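PDB 3MYR: nickel-dependent hydrogenase large subunit, which catalyses the oxidation of molecular hydrogen at a nickel-iron centre, working as the catalytic large subunit of a heterodimeric [NiFe] hydrogenase. Local coordinates for residues B[8-13]-B[547-552]; B[15-20]-B[552-557]; B[508-513]-B[524-529]. All blocks are in the same frame, centred on the assembly; numbering follows the deposited sequence.

Interaction 1. Residues B[8-13]-B[547-552]; sequences DPITRI and RTIHSF
The loop joining strands 5-7 and 17-24, which lies against the small subunit HydA, is pinned from inside the large subunit where Thr11 and Arg12 meet His550 on helix 543-551. His550 NE2 donates to Thr11 O over 2.7 Å, a nearly straight bond (167° at the hydrogen) with the oxygen in the ring plane. Ile13 CG2 packs against the ring edge, 3.7 Å from His550 CD2. The Arg12 side chain crosses His550 at about a right angle. Its guanidinium offers a face to the ring, with His550 CE1 3.5 Å from Arg12 NH1, but the two planes are 50° apart, too steep for a stack. Asp115 bridges them: OD1 takes His550 ND1 and OD2 pairs with Arg12 NH1, which would probably offset positive charge on either. Bonds at both ring nitrogens thus set the rotation of the imidazole, and Arg12 NH1 also bonds to Leu111 O. An alanine in place of His550 would probably leave Thr11 O without its donor and Asp115 OD1 without the ring nitrogen, and open a gap beside the Arg12 guanidinium. Earlier in the loop the contact turns apolar: Ile549 has CG2 anti to the backbone N, which turns this methyl to Ile10 CG2, 4.2 Å from Ile549 CG2. The loop lies between two partners: Thr11 OG1 and Arg12 NH2 bond to Ala48 O and Ala47 O of the small subunit, while Ile10 and Ile549 both pack on Leu17 and Ile19 of strand 17-24, and Ile549 reaches helix 525-531.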
loop_
_atom_site.group_PDB
_atom_site.type_symbol
_atom_site.label_atom_id
_atom_site.label_comp_id
_atom_site.label_asym_id
_atom_site.label_seq_id
_atom_site.Cartn_x
_atom_site.Cartn_y
_atom_site.Cartn_z
ATOM N N ASP B 8 -2.830 17.479 -10.654
ATOM C CA ASP B 8 -3.393 16.191 -11.038
ATOM C C ASP B 8 -2.511 15.665 -12.184
ATOM O O ASP B 8 -2.484 16.251 -13.236
ATOM C CB ASP B 8 -4.830 16.434 -11.487
ATOM C CG ASP B 8 -5.577 15.167 -11.773
ATOM O OD1 ASP B 8 -6.828 15.233 -11.950
ATOM O OD2 ASP B 8 -4.920 14.105 -11.901
ATOM N N PRO B 9 -1.765 14.568 -11.977
ATOM C CA PRO B 9 -1.790 13.692 -10.790
ATOM C C PRO B 9 -0.890 14.224 -9.681
ATOM O O PRO B 9 0.157 14.774 -9.934
ATOM C CB PRO B 9 -1.179 12.367 -11.298
ATOM C CG PRO B 9 -0.280 12.776 -12.509
ATOM C CD PRO B 9 -0.920 14.060 -13.078
ATOM N N ILE B 10 -1.269 13.999 -8.445
ATOM C CA ILE B 10 -0.312 13.979 -7.374
ATOM C C ILE B 10 0.493 12.697 -7.595
ATOM O O ILE B 10 -0.062 11.597 -7.605
ATOM C CB ILE B 10 -1.076 13.907 -5.991
ATOM C CG1 ILE B 10 -1.978 15.181 -5.846
ATOM C CG2 ILE B 10 -0.077 13.855 -4.758
ATOM C CD1 ILE B 10 -1.146 16.455 -5.555
ATOM N N THR B 11 1.794 12.813 -7.681
ATOM C CA THR B 11 2.630 11.618 -7.764
ATOM C C THR B 11 3.318 11.338 -6.413
ATOM O O THR B 11 3.183 12.094 -5.460
ATOM C CB THR B 11 3.683 11.796 -8.852
ATOM O OG1 THR B 11 4.470 12.962 -8.539
ATOM C CG2 THR B 11 2.966 12.030 -10.265
ATOM N N ARG B 12 4.064 10.244 -6.348
ATOM C CA ARG B 12 4.683 9.836 -5.099
ATOM C C ARG B 12 3.668 9.689 -3.997
ATOM O O ARG B 12 3.923 10.062 -2.845
ATOM C CB ARG B 12 5.849 10.768 -4.733
ATOM C CG ARG B 12 7.079 10.308 -5.546
ATOM C CD ARG B 12 8.315 11.169 -5.267
ATOM N NE ARG B 12 8.112 12.580 -5.636
ATOM C CZ ARG B 12 8.099 13.620 -4.791
ATOM N NH1 ARG B 12 8.229 13.483 -3.466
ATOM N NH2 ARG B 12 8.025 14.859 -5.279
ATOM N N ILE B 13 2.486 9.201 -4.380
ATOM C CA ILE B 13 1.568 8.592 -3.434
ATOM C C ILE B 13 1.178 7.243 -4.025
ATOM O O ILE B 13 1.617 6.864 -5.137
ATOM C CB ILE B 13 0.258 9.478 -3.269
ATOM C CG1 ILE B 13 -0.495 9.604 -4.623
ATOM C CG2 ILE B 13 0.610 10.839 -2.816
ATOM C CD1 ILE B 13 -1.949 10.124 -4.495
ATOM N N ARG B 547 4.694 18.727 -0.135
ATOM C CA ARG B 547 5.305 18.405 1.163
ATOM C C ARG B 547 4.253 18.019 2.188
ATOM O O ARG B 547 4.438 17.064 2.902
ATOM C CB ARG B 547 6.093 19.625 1.701
ATOM C CG ARG B 547 7.415 19.743 1.095
ATOM C CD ARG B 547 8.128 21.049 1.487
ATOM N NE ARG B 547 9.416 21.056 0.847
ATOM C CZ ARG B 547 10.407 21.901 1.087
ATOM N NH1 ARG B 547 10.256 22.928 1.914
ATOM N NH2 ARG B 547 11.541 21.735 0.438
ATOM N N THR B 548 3.155 18.778 2.250
ATOM C CA THR B 548 2.108 18.569 3.235
ATOM C C THR B 548 1.217 17.392 2.859
ATOM O O THR B 548 0.987 16.472 3.698
ATOM C CB THR B 548 1.299 19.848 3.461
ATOM O OG1 THR B 548 2.103 20.776 4.195
ATOM C CG2 THR B 548 -0.002 19.603 4.304
ATOM N N ILE B 549 0.842 17.318 1.588
ATOM C CA ILE B 549 -0.003 16.166 1.176
ATOM C C ILE B 549 0.795 14.846 1.423
ATOM O O ILE B 549 0.279 13.920 2.006
ATOM C CB ILE B 549 -0.531 16.319 -0.292
ATOM C CG1 ILE B 549 -1.606 17.434 -0.419
ATOM C CG2 ILE B 549 -1.097 15.009 -0.858
ATOM C CD1 ILE B 549 -2.765 17.365 0.540
ATOM N N HIS B 550 2.069 14.801 1.030
ATOM C CA HIS B 550 2.860 13.563 1.173
ATOM C C HIS B 550 3.054 13.235 2.654
ATOM O O HIS B 550 3.158 12.067 3.028
ATOM C CB HIS B 550 4.229 13.698 0.512
ATOM C CG HIS B 550 4.184 13.683 -0.984
ATOM N ND1 HIS B 550 5.038 14.441 -1.764
ATOM C CD2 HIS B 550 3.436 12.950 -1.849
ATOM C CE1 HIS B 550 4.810 14.175 -3.041
ATOM N NE2 HIS B 550 3.842 13.279 -3.119
ATOM N N SER B 551 3.051 14.249 3.525
ATOM C CA SER B 551 3.244 13.942 4.948
ATOM C C SER B 551 2.115 13.075 5.507
ATOM O O SER B 551 2.313 12.459 6.535
ATOM C CB SER B 551 3.390 15.212 5.818
ATOM O OG SER B 551 2.154 15.947 5.927
ATOM N N PHE B 552 0.924 13.107 4.904
ATOM C CA PHE B 552 -0.175 12.182 5.301
ATOM C C PHE B 552 -0.039 10.772 4.722
ATOM O O PHE B 552 -0.844 9.896 5.057
ATOM C CB PHE B 552 -1.577 12.741 4.868
ATOM C CG PHE B 552 -2.041 13.917 5.666
ATOM C CD1 PHE B 552 -2.809 13.727 6.804
ATOM C CD2 PHE B 552 -1.809 15.232 5.214
ATOM C CE1 PHE B 552 -3.313 14.794 7.547
ATOM C CE2 PHE B 552 -2.295 16.331 5.959
ATOM C CZ PHE B 552 -3.047 16.128 7.107
#

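Interaction 2. Residues B[15-20]-B[552-557]; sequences GHLRIE and FDPCIA. With NFV (Ni-Fe oxidized active center), chain N.
Ile556 meets His16 at its backbone, not its ring: the imidazole turns from residues 552-557 and packs on Phe11 of the small subunit HydA, with a weak hydrogen bond from NE2 to Ser10 O of that chain. The other flat group, the Arg18 guanidinium, has Glu20 at its edge and in its plane; NE and NH2 both grip Glu20 OE1, the NE bond being 2.6 Å. What faces the strand is the C-terminal Asp-Pro-Cys-x-x-Cys motif of [NiFe] hydrogenase large subunits, which starts at Asp553. Ile556, in the first turn of helix 556-560, buries more surface here than any other residue. Its CG2 approaches His16 O to 3.4 Å, and its other branch puts CG1 3.7 Å from Leu17 CB. The two side chains cross at about a right angle, and Ile556 CD1 ends 4.0 Å from Leu17 CD1. Leu17 extends with CG anti to the backbone N (chi1 179°), which carries CD2 to within 4.4 Å of Pro554 CB. At Gly15 the chain passes very close to the helix start, its CA 4.8 Å from that of Ile556. A beta carbon on Gly15 would run into Ala557 N and be jammed against the preceding carbonyl oxygen, so the backbone can come this near only without a side chain. The neighbouring Glu14 bonds to Ala557 N through OE2. Cys555, the N-cap residue of helix 556-560, points away from the strand, and its SG also caps a backbone N further along the helix. Together with Cys61 SG it binds the nickel, the Cys555 SG to NI distance being 2.2 Å.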
loop_
_atom_site.group_PDB
_atom_site.type_symbol
_atom_site.label_atom_id
_atom_site.label_comp_id
_atom_site.label_asym_id
_atom_site.label_seq_id
_atom_site.Cartn_x
_atom_site.Cartn_y
_atom_site.Cartn_z
ATOM N N GLY B 15 -2.027 5.623 -5.767
ATOM C CA GLY B 15 -3.330 5.872 -6.322
ATOM C C GLY B 15 -3.534 7.249 -6.897
ATOM O O GLY B 15 -2.584 7.962 -7.205
ATOM N N HIS B 16 -4.802 7.639 -7.032
ATOM C CA HIS B 16 -5.170 8.691 -7.976
ATOM C C HIS B 16 -5.794 9.881 -7.280
ATOM O O HIS B 16 -6.973 9.838 -6.937
ATOM C CB HIS B 16 -6.140 8.111 -9.033
ATOM C CG HIS B 16 -5.453 7.174 -9.970
ATOM N ND1 HIS B 16 -5.610 5.798 -9.912
ATOM C CD2 HIS B 16 -4.466 7.399 -10.861
ATOM C CE1 HIS B 16 -4.849 5.229 -10.835
ATOM N NE2 HIS B 16 -4.120 6.179 -11.397
ATOM N N LEU B 17 -5.002 10.923 -7.068
ATOM C CA LEU B 17 -5.411 12.051 -6.270
ATOM C C LEU B 17 -5.220 13.331 -7.070
ATOM O O LEU B 17 -4.189 13.563 -7.681
ATOM C CB LEU B 17 -4.646 12.124 -4.957
ATOM C CG LEU B 17 -4.928 13.293 -3.963
ATOM C CD1 LEU B 17 -6.317 13.215 -3.282
ATOM C CD2 LEU B 17 -3.833 13.375 -2.834
ATOM N N ARG B 18 -6.231 14.180 -6.983
ATOM C CA ARG B 18 -6.220 15.501 -7.613
ATOM C C ARG B 18 -6.431 16.521 -6.448
ATOM O O ARG B 18 -7.300 16.283 -5.573
ATOM C CB ARG B 18 -7.373 15.603 -8.652
ATOM C CG ARG B 18 -7.783 17.078 -9.028
ATOM C CD ARG B 18 -8.903 16.999 -10.043
ATOM N NE ARG B 18 -9.108 18.247 -10.783
ATOM C CZ ARG B 18 -8.731 18.480 -12.037
ATOM N NH1 ARG B 18 -8.097 17.532 -12.732
ATOM N NH2 ARG B 18 -9.040 19.658 -12.610
ATOM N N ILE B 19 -5.602 17.567 -6.393
ATOM C CA ILE B 19 -5.816 18.706 -5.492
ATOM C C ILE B 19 -6.177 19.931 -6.313
ATOM O O ILE B 19 -5.502 20.214 -7.333
ATOM C CB ILE B 19 -4.531 19.022 -4.671
ATOM C CG1 ILE B 19 -4.099 17.796 -3.835
ATOM C CG2 ILE B 19 -4.740 20.281 -3.771
ATOM C CD1 ILE B 19 -5.055 17.472 -2.725
ATOM N N GLU B 20 -7.249 20.647 -5.903
ATOM C CA GLU B 20 -7.530 21.975 -6.456
ATOM C C GLU B 20 -7.419 22.969 -5.313
ATOM O O GLU B 20 -7.766 22.643 -4.165
ATOM C CB GLU B 20 -8.912 21.993 -7.119
ATOM C CG GLU B 20 -8.904 21.072 -8.367
ATOM C CD GLU B 20 -10.163 21.209 -9.254
ATOM O OE1 GLU B 20 -10.292 20.478 -10.287
ATOM O OE2 GLU B 20 -11.016 22.043 -8.913
ATOM N N PHE B 552 0.924 13.107 4.904
ATOM C CA PHE B 552 -0.175 12.182 5.301
ATOM C C PHE B 552 -0.039 10.772 4.722
ATOM O O PHE B 552 -0.844 9.896 5.057
ATOM C CB PHE B 552 -1.577 12.741 4.868
ATOM C CG PHE B 552 -2.041 13.917 5.666
ATOM C CD1 PHE B 552 -2.809 13.727 6.804
ATOM C CD2 PHE B 552 -1.809 15.232 5.214
ATOM C CE1 PHE B 552 -3.313 14.794 7.547
ATOM C CE2 PHE B 552 -2.295 16.331 5.959
ATOM C CZ PHE B 552 -3.047 16.128 7.107
ATOM N N ASP B 553 0.941 10.568 3.830
ATOM C CA ASP B 553 1.173 9.271 3.189
ATOM C C ASP B 553 -0.151 8.811 2.503
ATOM O O ASP B 553 -0.687 7.759 2.827
ATOM C CB ASP B 553 1.616 8.274 4.305
ATOM C CG ASP B 553 2.173 6.930 3.773
ATOM O OD1 ASP B 553 2.486 6.067 4.648
ATOM O OD2 ASP B 553 2.208 6.672 2.536
ATOM N N PRO B 554 -0.691 9.602 1.562
ATOM C CA PRO B 554 -2.005 9.250 0.973
ATOM C C PRO B 554 -2.004 7.911 0.230
ATOM O O PRO B 554 -1.025 7.551 -0.419
ATOM C CB PRO B 554 -2.270 10.364 -0.050
ATOM C CG PRO B 554 -1.340 11.523 0.353
ATOM C CD PRO B 554 -0.161 10.872 1.033
ATOM N N CYS B 555 -3.124 7.204 0.292
ATOM C CA CYS B 555 -3.317 6.007 -0.490
ATOM C C CYS B 555 -4.772 6.012 -0.952
ATOM O O CYS B 555 -5.688 5.870 -0.138
ATOM C CB CYS B 555 -3.004 4.773 0.366
ATOM S SG CYS B 555 -3.286 3.273 -0.665
ATOM N N ILE B 556 -5.000 6.243 -2.248
ATOM C CA ILE B 556 -6.381 6.511 -2.737
ATOM C C ILE B 556 -7.027 5.181 -3.108
ATOM O O ILE B 556 -8.255 5.053 -3.146
ATOM C CB ILE B 556 -6.400 7.503 -3.929
ATOM C CG1 ILE B 556 -5.789 8.903 -3.521
ATOM C CG2 ILE B 556 -7.806 7.705 -4.418
ATOM C CD1 ILE B 556 -6.066 9.425 -2.093
ATOM N N ALA B 557 -6.211 4.172 -3.384
ATOM C CA ALA B 557 -6.831 2.852 -3.593
ATOM C C ALA B 557 -7.413 2.438 -2.230
ATOM O O ALA B 557 -8.584 2.032 -2.147
ATOM C CB ALA B 557 -5.742 1.792 -4.062
HETATM FE FE NFV N . -3.907 1.712 3.583
HETATM NI NI NFV N . -2.890 1.577 0.749
HETATM C C1 NFV N . -4.937 1.105 4.607
HETATM O O1 NFV N . -5.714 0.659 5.464
HETATM C C2 NFV N . -2.676 1.942 5.020
HETATM N N2 NFV N . -1.922 2.063 5.924
HETATM C C3 NFV N . -4.591 3.457 3.781
HETATM N N3 NFV N . -5.037 4.535 3.888
HETATM O O4 NFV N . -2.527 2.466 2.369
#

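Interaction 3. Residues B[508-513]-B[524-529]; sequences VPSTWN and GAYEAA. With NFV (Ni-Fe oxidized active center), chain N.
Tyr526 lays its ring alongside Asn513, with CE1 3.5 Å from Asn513 CB and CD1 close to Asn513 O, at 3.2 Å. At the backbone, Tyr526 N donates to Asn513 O over 2.9 Å (156° at the hydrogen). Helix 509-514 thus hands a carbonyl from its last turn to an N-H in the first turn of helix 525-531; the short axes of 509-513 and 525-529 are 40° apart. Asn513 O takes a second bond from water 3, and water 2 links Trp512 O to Ala525 N. Between them they give partners to polar atoms at these two helix ends. At the far end of the tyrosine, water 1 lies at the ring edge and joins Tyr526 OH to Ser510 OG, to which it donates. Ser510 OG in turn donates to N3 of the cyanide on the iron over 2.9 Å, while also accepting from Cys555 N. Ser510 N reaches the same cyanide N3 at 3.0 Å, and Val508 CG1 touches the carbonyl O1 at 3.4 Å. Two donors at the start of a helix would probably draw negative charge onto the cyanide nitrogen, and water 1 and Cys555 N would reinforce the serine hydroxyl as a donor.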
loop_
_atom_site.group_PDB
_atom_site.type_symbol
_atom_site.label_atom_id
_atom_site.label_comp_id
_atom_site.label_asym_id
_atom_site.label_seq_id
_atom_site.Cartn_x
_atom_site.Cartn_y
_atom_site.Cartn_z
ATOM N N VAL B 508 -11.422 3.506 5.815
ATOM C CA VAL B 508 -9.977 3.267 5.681
ATOM C C VAL B 508 -9.239 4.588 6.088
ATOM O O VAL B 508 -9.821 5.678 5.974
ATOM C CB VAL B 508 -9.687 2.831 4.222
ATOM C CG1 VAL B 508 -8.245 2.411 4.065
ATOM C CG2 VAL B 508 -10.607 1.602 3.902
ATOM N N PRO B 509 -8.021 4.491 6.625
ATOM C CA PRO B 509 -7.378 5.739 7.097
ATOM C C PRO B 509 -7.335 6.912 6.095
ATOM O O PRO B 509 -7.715 8.036 6.436
ATOM C CB PRO B 509 -5.979 5.287 7.563
ATOM C CG PRO B 509 -5.856 3.828 7.177
ATOM C CD PRO B 509 -7.270 3.296 7.073
ATOM N N SER B 510 -7.017 6.643 4.837
ATOM C CA SER B 510 -6.948 7.742 3.885
ATOM C C SER B 510 -8.363 8.173 3.504
ATOM O O SER B 510 -8.506 9.286 3.062
ATOM C CB SER B 510 -6.132 7.372 2.642
ATOM O OG SER B 510 -4.777 7.306 3.025
ATOM N N THR B 511 -9.401 7.338 3.732
ATOM C CA THR B 511 -10.799 7.852 3.638
ATOM C C THR B 511 -11.015 9.001 4.608
ATOM O O THR B 511 -11.450 10.074 4.219
ATOM C CB THR B 511 -11.905 6.759 3.839
ATOM O OG1 THR B 511 -11.493 5.568 3.157
ATOM C CG2 THR B 511 -13.243 7.250 3.237
ATOM N N TRP B 512 -10.693 8.789 5.884
ATOM C CA TRP B 512 -10.759 9.878 6.878
ATOM C C TRP B 512 -9.962 11.084 6.424
ATOM O O TRP B 512 -10.495 12.218 6.398
ATOM C CB TRP B 512 -10.130 9.403 8.233
ATOM C CG TRP B 512 -10.992 8.402 8.944
ATOM C CD1 TRP B 512 -10.844 7.057 8.944
ATOM C CD2 TRP B 512 -12.124 8.691 9.784
ATOM N NE1 TRP B 512 -11.796 6.469 9.762
ATOM C CE2 TRP B 512 -12.608 7.452 10.274
ATOM C CE3 TRP B 512 -12.774 9.887 10.175
ATOM C CZ2 TRP B 512 -13.720 7.358 11.148
ATOM C CZ3 TRP B 512 -13.890 9.805 11.032
ATOM C CH2 TRP B 512 -14.350 8.537 11.533
ATOM N N ASN B 513 -8.652 10.888 6.169
ATOM C CA ASN B 513 -7.789 12.082 5.988
ATOM C C ASN B 513 -8.041 12.840 4.689
ATOM O O ASN B 513 -8.003 14.075 4.636
ATOM C CB ASN B 513 -6.304 11.642 6.050
ATOM C CG ASN B 513 -5.895 11.182 7.447
ATOM O OD1 ASN B 513 -6.489 11.596 8.443
ATOM N ND2 ASN B 513 -4.846 10.392 7.527
ATOM N N GLY B 524 -12.025 18.055 5.149
ATOM C CA GLY B 524 -11.239 16.959 5.670
ATOM C C GLY B 524 -9.785 17.337 5.995
ATOM O O GLY B 524 -9.346 18.448 5.682
ATOM N N ALA B 525 -9.022 16.386 6.579
ATOM C CA ALA B 525 -7.643 16.668 7.049
ATOM C C ALA B 525 -6.733 17.291 5.961
ATOM O O ALA B 525 -6.103 18.314 6.211
ATOM C CB ALA B 525 -7.013 15.485 7.671
ATOM N N TYR B 526 -6.713 16.721 4.756
ATOM C CA TYR B 526 -5.769 17.249 3.726
ATOM C C TYR B 526 -6.174 18.682 3.436
ATOM O O TYR B 526 -5.360 19.565 3.298
ATOM C CB TYR B 526 -5.905 16.493 2.399
ATOM C CG TYR B 526 -5.366 15.071 2.359
ATOM C CD1 TYR B 526 -4.984 14.389 3.527
ATOM C CD2 TYR B 526 -5.266 14.404 1.153
ATOM C CE1 TYR B 526 -4.480 13.077 3.476
ATOM C CE2 TYR B 526 -4.751 13.082 1.091
ATOM C CZ TYR B 526 -4.417 12.413 2.253
ATOM O OH TYR B 526 -4.067 11.070 2.196
ATOM N N GLU B 527 -7.469 18.884 3.255
ATOM C CA GLU B 527 -7.986 20.178 2.867
ATOM C C GLU B 527 -7.727 21.226 3.973
ATOM O O GLU B 527 -7.265 22.349 3.699
ATOM C CB GLU B 527 -9.497 20.050 2.499
ATOM C CG GLU B 527 -9.809 19.118 1.278
ATOM C CD GLU B 527 -11.334 18.845 1.161
ATOM O OE1 GLU B 527 -11.859 18.627 0.041
ATOM O OE2 GLU B 527 -12.032 18.892 2.207
ATOM N N ALA B 528 -7.968 20.853 5.223
ATOM C CA ALA B 528 -7.780 21.811 6.310
ATOM C C ALA B 528 -6.270 22.035 6.480
ATOM O O ALA B 528 -5.847 23.148 6.830
ATOM C CB ALA B 528 -8.395 21.301 7.631
ATOM N N ALA B 529 -5.453 21.017 6.177
ATOM C CA ALA B 529 -3.991 21.144 6.316
ATOM C C ALA B 529 -3.419 22.195 5.323
ATOM O O ALA B 529 -2.571 22.998 5.700
ATOM C CB ALA B 529 -3.319 19.784 6.098
HETATM FE FE NFV N . -3.907 1.712 3.583
HETATM NI NI NFV N . -2.890 1.577 0.749
HETATM C C1 NFV N . -4.937 1.105 4.607
HETATM O O1 NFV N . -5.714 0.659 5.464
HETATM C C2 NFV N . -2.676 1.942 5.020
HETATM N N2 NFV N . -1.922 2.063 5.924
HETATM C C3 NFV N . -4.591 3.457 3.781
HETATM N N3 NFV N . -5.037 4.535 3.888
HETATM O O4 NFV N . -2.527 2.466 2.369
HETATM O O HOH W 1 -3.614 9.459 4.332
HETATM O O HOH W 2 -10.591 14.310 8.082
HETATM O O HOH W 3 -9.384 16.077 2.968
#

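How the interactions relate
All three contacts are buried, and they draw tight around the C-terminal segment that runs into the metal centre. Interactions 1 and 2 share Phe552 and are joined by the Asp8 to Arg18 salt bridge; both tie the N-terminal sheet region, next to the small subunit, to the end of the chain. Interaction 1 works through one histidine-to-carbonyl bond, an arginine face and isoleucine packing, interaction 2 through apolar packing, with the nickel-binding Cys555 on the 552-557 side. Interaction 3 is local in sequence, touches no other protein chain and relies on one backbone bond, bridging waters and the Tyr526 ring. It meets the others through Tyr526, which packs on Phe552, Ile549 and Pro554, and through Ser510 with Cys555, so interactions 2 and 3 approach the nickel-iron group together.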